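Local coordinates for PhnB protein (Bacillus cereus, PDB 3OMS) that is of unproven function but belongs to the PhnB-like branch of the glyoxalase superfamily and may act as a 3-demethylubiquinone-9 3-methyltransferase, at residues F32-Y43 / T53-G63. Numbering follows the deposited sequence. Where two conformers were deposited one is given.
Sequences FDQSEIVSISRY and TVIHATFTLNG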
ATOM      1  N   PHE A  32       1.132 -11.693  12.898  1.00 39.78           N
ATOM      2  CA  PHE A  32      -0.310 -11.628  13.013  1.00 40.62           C
ATOM      3  C   PHE A  32      -0.914 -13.017  12.922  1.00 42.00           C
ATOM      4  O   PHE A  32      -0.365 -13.924  12.273  1.00 41.30           O
ATOM      5  CB  PHE A  32      -0.905 -10.755  11.876  1.00 39.74           C
ATOM      6  CG  PHE A  32      -0.306  -9.387  11.783  1.00 38.82           C
ATOM      7  CD1 PHE A  32      -0.655  -8.402  12.699  1.00 40.16           C
ATOM      8  CD2 PHE A  32       0.605  -9.067  10.784  1.00 36.98           C
ATOM      9  CE1 PHE A  32      -0.072  -7.135  12.627  1.00 38.55           C
ATOM     10  CE2 PHE A  32       1.193  -7.811  10.720  1.00 35.83           C
ATOM     11  CZ  PHE A  32       0.850  -6.845  11.627  1.00 39.25           C
ATOM     12  N   ASP A  33      -2.051 -13.176  13.583  1.00 43.49           N
ATOM     13  CA  ASP A  33      -2.808 -14.401  13.478  1.00 45.22           C
ATOM     14  C   ASP A  33      -3.284 -14.582  12.049  1.00 43.22           C
ATOM     15  O   ASP A  33      -3.560 -13.589  11.368  1.00 40.73           O
ATOM     16  CB  ASP A  33      -4.024 -14.363  14.401  1.00 47.44           C
ATOM     17  CG  ASP A  33      -4.344 -15.699  14.927  1.00 54.97           C
ATOM     18  OD1 ASP A  33      -3.561 -16.143  15.817  1.00 63.99           O
ATOM     19  OD2 ASP A  33      -5.341 -16.309  14.442  1.00 60.99           O
ATOM     20  N   GLN A  34      -3.392 -15.853  11.637  1.00 42.52           N
ATOM     21  CA  GLN A  34      -3.961 -16.258  10.348  1.00 41.55           C
ATOM     22  C   GLN A  34      -3.255 -15.576   9.195  1.00 37.14           C
ATOM     23  O   GLN A  34      -3.869 -14.969   8.298  1.00 35.09           O
ATOM     24  CB  GLN A  34      -5.463 -16.041  10.323  1.00 43.42           C
ATOM     25  CG  GLN A  34      -6.201 -17.161  11.046  1.00 50.88           C
ATOM     26  CD  GLN A  34      -7.558 -16.737  11.467  1.00 58.05           C
ATOM     27  OE1 GLN A  34      -8.561 -17.207  10.932  1.00 63.65           O
ATOM     28  NE2 GLN A  34      -7.612 -15.827  12.435  1.00 62.64           N
ATOM     29  N   SER A  35      -1.937 -15.728   9.226  1.00 34.35           N
ATOM     30  CA  SER A  35      -1.080 -15.174   8.198  1.00 32.24           C
ATOM     31  C   SER A  35      -0.151 -16.270   7.700  1.00 32.59           C
ATOM     32  O   SER A  35       0.560 -16.924   8.501  1.00 33.61           O
ATOM     33  CB  SER A  35      -0.285 -14.018   8.769  1.00 31.62           C
ATOM     34  OG  SER A  35      -1.157 -13.115   9.392  1.00 29.47           O
ATOM     35  N   GLU A  36      -0.134 -16.502   6.399  1.00 31.33           N
ATOM     36  CA  GLU A  36       0.776 -17.518   5.860  1.00 31.61           C
ATOM     37  C   GLU A  36       1.201 -17.226   4.451  1.00 29.87           C
ATOM     38  O   GLU A  36       0.538 -16.485   3.708  1.00 28.73           O
ATOM     39  CB  GLU A  36       0.108 -18.895   5.917  1.00 35.37           C
ATOM     40  CG  GLU A  36      -1.304 -18.869   5.585  1.00 36.33           C
ATOM     41  CD  GLU A  36      -2.072 -20.091   6.089  1.00 40.92           C
ATOM     42  OE1 GLU A  36      -1.684 -20.754   7.075  1.00 49.05           O
ATOM     43  OE2 GLU A  36      -3.114 -20.379   5.512  1.00 35.07           O
ATOM     44  N   ILE A  37       2.313 -17.822   4.079  1.00 29.38           N
ATOM     45  CA  ILE A  37       2.719 -17.818   2.699  1.00 29.67           C
ATOM     46  C   ILE A  37       1.791 -18.745   1.924  1.00 27.47           C
ATOM     47  O   ILE A  37       1.489 -19.830   2.382  1.00 27.76           O
ATOM     48  CB  ILE A  37       4.194 -18.190   2.515  1.00 31.18           C
ATOM     49  CG1 ILE A  37       5.070 -17.087   3.203  1.00 32.45           C
ATOM     50  CG2 ILE A  37       4.531 -18.228   1.027  1.00 28.54           C
ATOM     51  CD1 ILE A  37       6.486 -17.436   3.332  1.00 37.80           C
ATOM     52  N   VAL A  38       1.242 -18.222   0.831  1.00 26.40           N
ATOM     53  CA  VAL A  38       0.327 -18.960  -0.057  1.00 27.82           C
ATOM     54  C   VAL A  38       1.083 -19.635  -1.214  1.00 28.29           C
ATOM     55  O   VAL A  38       0.911 -20.842  -1.484  1.00 29.63           O
ATOM     56  CB  VAL A  38      -0.834 -18.045  -0.610  1.00 27.47           C
ATOM     57  CG1 VAL A  38      -1.654 -18.806  -1.661  1.00 26.84           C
ATOM     58  CG2 VAL A  38      -1.760 -17.612   0.557  1.00 28.80           C
ATOM     59  N   SER A  39       1.881 -18.832  -1.921  1.00 28.25           N
ATOM     60  CA  SER A  39       2.620 -19.289  -3.101  1.00 29.67           C
ATOM     61  C   SER A  39       3.909 -18.522  -3.221  1.00 29.77           C
ATOM     62  O   SER A  39       3.977 -17.340  -2.832  1.00 28.22           O
ATOM     63  CB  SER A  39       1.800 -19.121  -4.381  1.00 31.99           C
ATOM     64  OG  SER A  39       1.423 -17.776  -4.624  1.00 30.10           O
ATOM     65  N   ILE A  40       4.937 -19.162  -3.761  1.00 30.08           N
ATOM     66  CA  ILE A  40       6.225 -18.460  -3.950  1.00 30.61           C
ATOM     67  C   ILE A  40       6.959 -19.105  -5.103  1.00 32.92           C
ATOM     68  O   ILE A  40       7.069 -20.345  -5.154  1.00 33.39           O
ATOM     69  CB  ILE A  40       7.092 -18.492  -2.653  1.00 30.92           C
ATOM     70  CG1 ILE A  40       8.481 -17.851  -2.888  1.00 31.11           C
ATOM     71  CG2 ILE A  40       7.257 -19.960  -2.144  1.00 32.39           C
ATOM     72  CD1 ILE A  40       9.245 -17.496  -1.609  1.00 32.41           C
ATOM     73  N   SER A  41       7.396 -18.303  -6.076  1.00 33.62           N
ATOM     74  CA  SER A  41       8.301 -18.806  -7.119  0.60 36.66           C
ATOM     75  C   SER A  41       9.585 -17.983  -7.085  1.00 36.79           C
ATOM     76  O   SER A  41       9.555 -16.776  -6.807  1.00 34.73           O
ATOM     77  CB  SER A  41       7.659 -18.752  -8.504  0.60 37.90           C
ATOM     78  OG  SER A  41       7.072 -17.486  -8.704  0.60 40.12           O
ATOM     79  N   ARG A  42      10.711 -18.667  -7.313  1.00 39.12           N
ATOM     80  CA  ARG A  42      12.055 -18.107  -7.175  1.00 39.93           C
ATOM     81  C   ARG A  42      12.837 -18.288  -8.458  1.00 42.78           C
ATOM     82  O   ARG A  42      12.669 -19.292  -9.144  1.00 42.59           O
ATOM     83  CB  ARG A  42      12.810 -18.844  -6.080  1.00 40.48           C
ATOM     84  CG  ARG A  42      12.129 -18.822  -4.737  1.00 40.30           C
ATOM     85  CD  ARG A  42      13.018 -19.429  -3.675  1.00 40.57           C
ATOM     86  NE  ARG A  42      12.326 -19.545  -2.394  1.00 40.95           N
ATOM     87  CZ  ARG A  42      11.555 -20.579  -2.040  1.00 42.60           C
ATOM     88  NH1 ARG A  42      11.337 -21.573  -2.883  1.00 44.17           N
ATOM     89  NH2 ARG A  42      10.979 -20.610  -0.833  1.00 40.35           N
ATOM     90  N   TYR A  43      13.714 -17.329  -8.749  1.00 43.90           N
ATOM     91  CA  TYR A  43      14.491 -17.343  -9.966  1.00 47.81           C
ATOM     92  C   TYR A  43      15.465 -18.501  -9.908  1.00 50.66           C
ATOM     93  O   TYR A  43      16.135 -18.697  -8.882  1.00 50.83           O
ATOM     94  CB  TYR A  43      15.259 -16.021 -10.145  1.00 47.54           C
ATOM     95  CG  TYR A  43      14.373 -14.888 -10.605  1.00 46.38           C
ATOM     96  CD1 TYR A  43      13.902 -14.839 -11.926  1.00 47.02           C
ATOM     97  CD2 TYR A  43      13.955 -13.915  -9.714  1.00 43.61           C
ATOM     98  CE1 TYR A  43      13.104 -13.813 -12.351  1.00 47.43           C
ATOM     99  CE2 TYR A  43      13.137 -12.880 -10.119  1.00 42.93           C
ATOM    100  CZ  TYR A  43      12.721 -12.835 -11.437  1.00 44.37           C
ATOM    101  OH  TYR A  43      11.901 -11.810 -11.819  1.00 48.78           O
ATOM    102  N   THR A  53      16.045 -15.479  -5.525  1.00 41.98           N
ATOM    103  CA  THR A  53      15.174 -14.350  -5.206  1.00 39.01           C
ATOM    104  C   THR A  53      13.755 -14.602  -5.745  1.00 37.54           C
ATOM    105  O   THR A  53      13.547 -15.453  -6.632  1.00 39.33           O
ATOM    106  CB  THR A  53      15.724 -12.991  -5.745  1.00 39.28           C
ATOM    107  OG1 THR A  53      15.641 -12.978  -7.178  1.00 39.18           O
ATOM    108  CG2 THR A  53      17.173 -12.771  -5.247  1.00 40.45           C
ATOM    109  N   VAL A  54      12.794 -13.837  -5.228  1.00 35.63           N
ATOM    110  CA  VAL A  54      11.371 -14.059  -5.533  1.00 34.56           C
ATOM    111  C   VAL A  54      10.950 -13.472  -6.891  1.00 34.36           C
ATOM    112  O   VAL A  54      11.014 -12.244  -7.129  1.00 34.28           O
ATOM    113  CB  VAL A  54      10.491 -13.505  -4.415  1.00 32.98           C
ATOM    114  CG1 VAL A  54       8.959 -13.569  -4.755  1.00 32.79           C
ATOM    115  CG2 VAL A  54      10.784 -14.250  -3.092  1.00 33.51           C
ATOM    116  N   ILE A  55      10.494 -14.346  -7.775  1.00 34.63           N
ATOM    117  CA  ILE A  55       9.810 -13.928  -8.978  1.00 35.03           C
ATOM    118  C   ILE A  55       8.468 -13.283  -8.617  1.00 33.67           C
ATOM    119  O   ILE A  55       8.167 -12.144  -8.997  1.00 32.40           O
ATOM    120  CB  ILE A  55       9.518 -15.111  -9.930  1.00 36.76           C
ATOM    121  CG1 ILE A  55      10.788 -15.886 -10.317  1.00 38.46           C
ATOM    122  CG2 ILE A  55       8.839 -14.616 -11.206  1.00 37.41           C
ATOM    123  CD1 ILE A  55      10.474 -17.154 -11.206  1.00 39.28           C
ATOM    124  N   HIS A  56       7.649 -14.045  -7.892  1.00 32.87           N
ATOM    125  CA  HIS A  56       6.381 -13.556  -7.373  0.70 32.08           C
ATOM    126  C   HIS A  56       6.029 -14.407  -6.165  1.00 30.85           C
ATOM    127  O   HIS A  56       6.352 -15.598  -6.148  1.00 30.05           O
ATOM    128  CB  HIS A  56       5.279 -13.591  -8.449  0.70 33.60           C
ATOM    129  CG  HIS A  56       4.989 -14.954  -9.007  0.70 37.52           C
ATOM    130  ND1 HIS A  56       4.187 -15.871  -8.357  0.70 40.53           N
ATOM    131  CD2 HIS A  56       5.364 -15.542 -10.169  0.70 41.41           C
ATOM    132  CE1 HIS A  56       4.098 -16.971  -9.087  0.70 44.86           C
ATOM    133  NE2 HIS A  56       4.802 -16.797 -10.192  0.70 45.68           N
ATOM    134  N   ALA A  57       5.391 -13.789  -5.179  1.00 29.36           N
ATOM    135  CA  ALA A  57       4.862 -14.500  -4.010  1.00 28.13           C
ATOM    136  C   ALA A  57       3.580 -13.834  -3.530  1.00 27.39           C
ATOM    137  O   ALA A  57       3.433 -12.591  -3.619  1.00 26.56           O
ATOM    138  CB  ALA A  57       5.910 -14.548  -2.874  1.00 27.57           C
ATOM    139  N   THR A  58       2.656 -14.663  -3.027  1.00 27.39           N
ATOM    140  CA  THR A  58       1.397 -14.217  -2.421  1.00 27.15           C
ATOM    141  C   THR A  58       1.379 -14.722  -1.011  1.00 27.63           C
ATOM    142  O   THR A  58       1.753 -15.855  -0.744  1.00 27.32           O
ATOM    143  CB  THR A  58       0.179 -14.747  -3.162  1.00 28.12           C
ATOM    144  OG1 THR A  58       0.183 -14.215  -4.488  1.00 28.79           O
ATOM    145  CG2 THR A  58      -1.175 -14.433  -2.424  1.00 27.51           C
ATOM    146  N   PHE A  59       0.975 -13.857  -0.080  1.00 26.06           N
ATOM    147  CA  PHE A  59       0.845 -14.243   1.323  1.00 27.00           C
ATOM    148  C   PHE A  59      -0.326 -13.548   1.922  1.00 26.95           C
ATOM    149  O   PHE A  59      -0.796 -12.533   1.381  1.00 28.07           O
ATOM    150  CB  PHE A  59       2.107 -13.910   2.113  1.00 26.58           C
ATOM    151  CG  PHE A  59       2.477 -12.462   2.135  1.00 25.81           C
ATOM    152  CD1 PHE A  59       2.364 -11.701   3.323  1.00 25.75           C
ATOM    153  CD2 PHE A  59       3.070 -11.855   1.010  1.00 25.26           C
ATOM    154  CE1 PHE A  59       2.775 -10.364   3.362  1.00 23.23           C
ATOM    155  CE2 PHE A  59       3.446 -10.495   1.054  1.00 27.32           C
ATOM    156  CZ  PHE A  59       3.300  -9.757   2.235  1.00 25.01           C
ATOM    157  N   THR A  60      -0.803 -14.047   3.063  1.00 26.99           N
ATOM    158  CA  THR A  60      -1.894 -13.386   3.746  1.00 26.45           C
ATOM    159  C   THR A  60      -1.377 -12.756   5.065  1.00 26.73           C
ATOM    160  O   THR A  60      -0.439 -13.252   5.683  1.00 26.40           O
ATOM    161  CB  THR A  60      -3.032 -14.330   4.060  1.00 28.22           C
ATOM    162  OG1 THR A  60      -2.520 -15.429   4.852  1.00 30.63           O
ATOM    163  CG2 THR A  60      -3.709 -14.817   2.787  1.00 26.64           C
ATOM    164  N   LEU A  61      -1.983 -11.626   5.435  1.00 25.90           N
ATOM    165  CA  LEU A  61      -1.867 -11.074   6.760  1.00 26.35           C
ATOM    166  C   LEU A  61      -3.277 -10.965   7.313  1.00 27.16           C
ATOM    167  O   LEU A  61      -4.144 -10.251   6.764  1.00 26.30           O
ATOM    168  CB  LEU A  61      -1.144  -9.723   6.705  1.00 24.36           C
ATOM    169  CG  LEU A  61       0.296  -9.643   6.155  1.00 26.56           C
ATOM    170  CD1 LEU A  61       0.800  -8.185   6.136  1.00 25.30           C
ATOM    171  CD2 LEU A  61       1.304 -10.584   6.906  1.00 24.01           C
ATOM    172  N   ASN A  62      -3.543 -11.753   8.351  1.00 29.29           N
ATOM    173  CA  ASN A  62      -4.879 -11.906   8.903  1.00 31.13           C
ATOM    174  C   ASN A  62      -5.904 -12.158   7.837  1.00 31.54           C
ATOM    175  O   ASN A  62      -6.959 -11.528   7.839  1.00 32.11           O
ATOM    176  CB  ASN A  62      -5.260 -10.662   9.712  1.00 32.15           C
ATOM    177  CG  ASN A  62      -6.388 -10.909  10.735  1.00 35.90           C
ATOM    178  OD1 ASN A  62      -7.418 -10.236  10.689  1.00 41.23           O
ATOM    179  ND2 ASN A  62      -6.207 -11.868  11.637  1.00 35.86           N
ATOM    180  N   GLY A  63      -5.616 -13.065   6.914  1.00 30.44           N
ATOM    181  CA  GLY A  63      -6.614 -13.440   5.926  1.00 32.65           C
ATOM    182  C   GLY A  63      -6.594 -12.575   4.663  1.00 31.01           C
ATOM    183  O   GLY A  63      -7.156 -12.990   3.679  1.00 32.18           O
TER
HETATM  184  O   HOH W   1      -4.829 -16.696   5.754  1.00 20.64           O
HETATM  185  O   HOH W   2       2.860 -16.356  -6.245  1.00 24.37           O
HETATM  186  O   HOH W   3      10.500 -10.592  -9.678  1.00 22.04           O
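Tyr-43 and Ile-55 pack together at the loop end of the antiparallel hairpin of strands 37-42 and 54-61. Ile-55 CG1 sits over the centre of the tyrosine ring, 3.5 Å from its centroid, in a CH-pi contact. At the ring edge lies Thr-53 OG1, which is hydrogen-bonded to Lys-50 O. A water lies within hydrogen-bonding distance of both Tyr-43 OH and Ile-55 O.

Two classic beta bulges each shift the register by one. In one, Val-38 N and Ser-39 N both donate to Thr-58 O, from the same face of its plane. In the other, Ile-55 and His-56 both face Ser-41, and the chain turns a corner at Ile-55.

On one side of the sheet, Ile-40 CB rests on Ala-57 CB at 4.1 Å. Ile-40 also crosses Val-54 at about a right angle. With CG1 anti to the backbone N (chi1 176°), CD1 reaches Val-54 CG2 at 3.9 Å. Helix 21-29 packs on this side, and its Glu-22 forms a salt bridge with Arg-42.

The other side carries Ser-39, Ser-41, His-56 and Thr-58.

Near the turn at the far end, Asn-62 N donates to Ser-35 OG at 2.9 Å, and Asn-62 ND2 donates to Asp-33 O from above the carbonyl plane. The chemistry is thus divided: apolar contacts mostly face the helix, while hydroxyls and a histidine occupy the reverse side of this outer hairpin of a glyoxalase-type sheet.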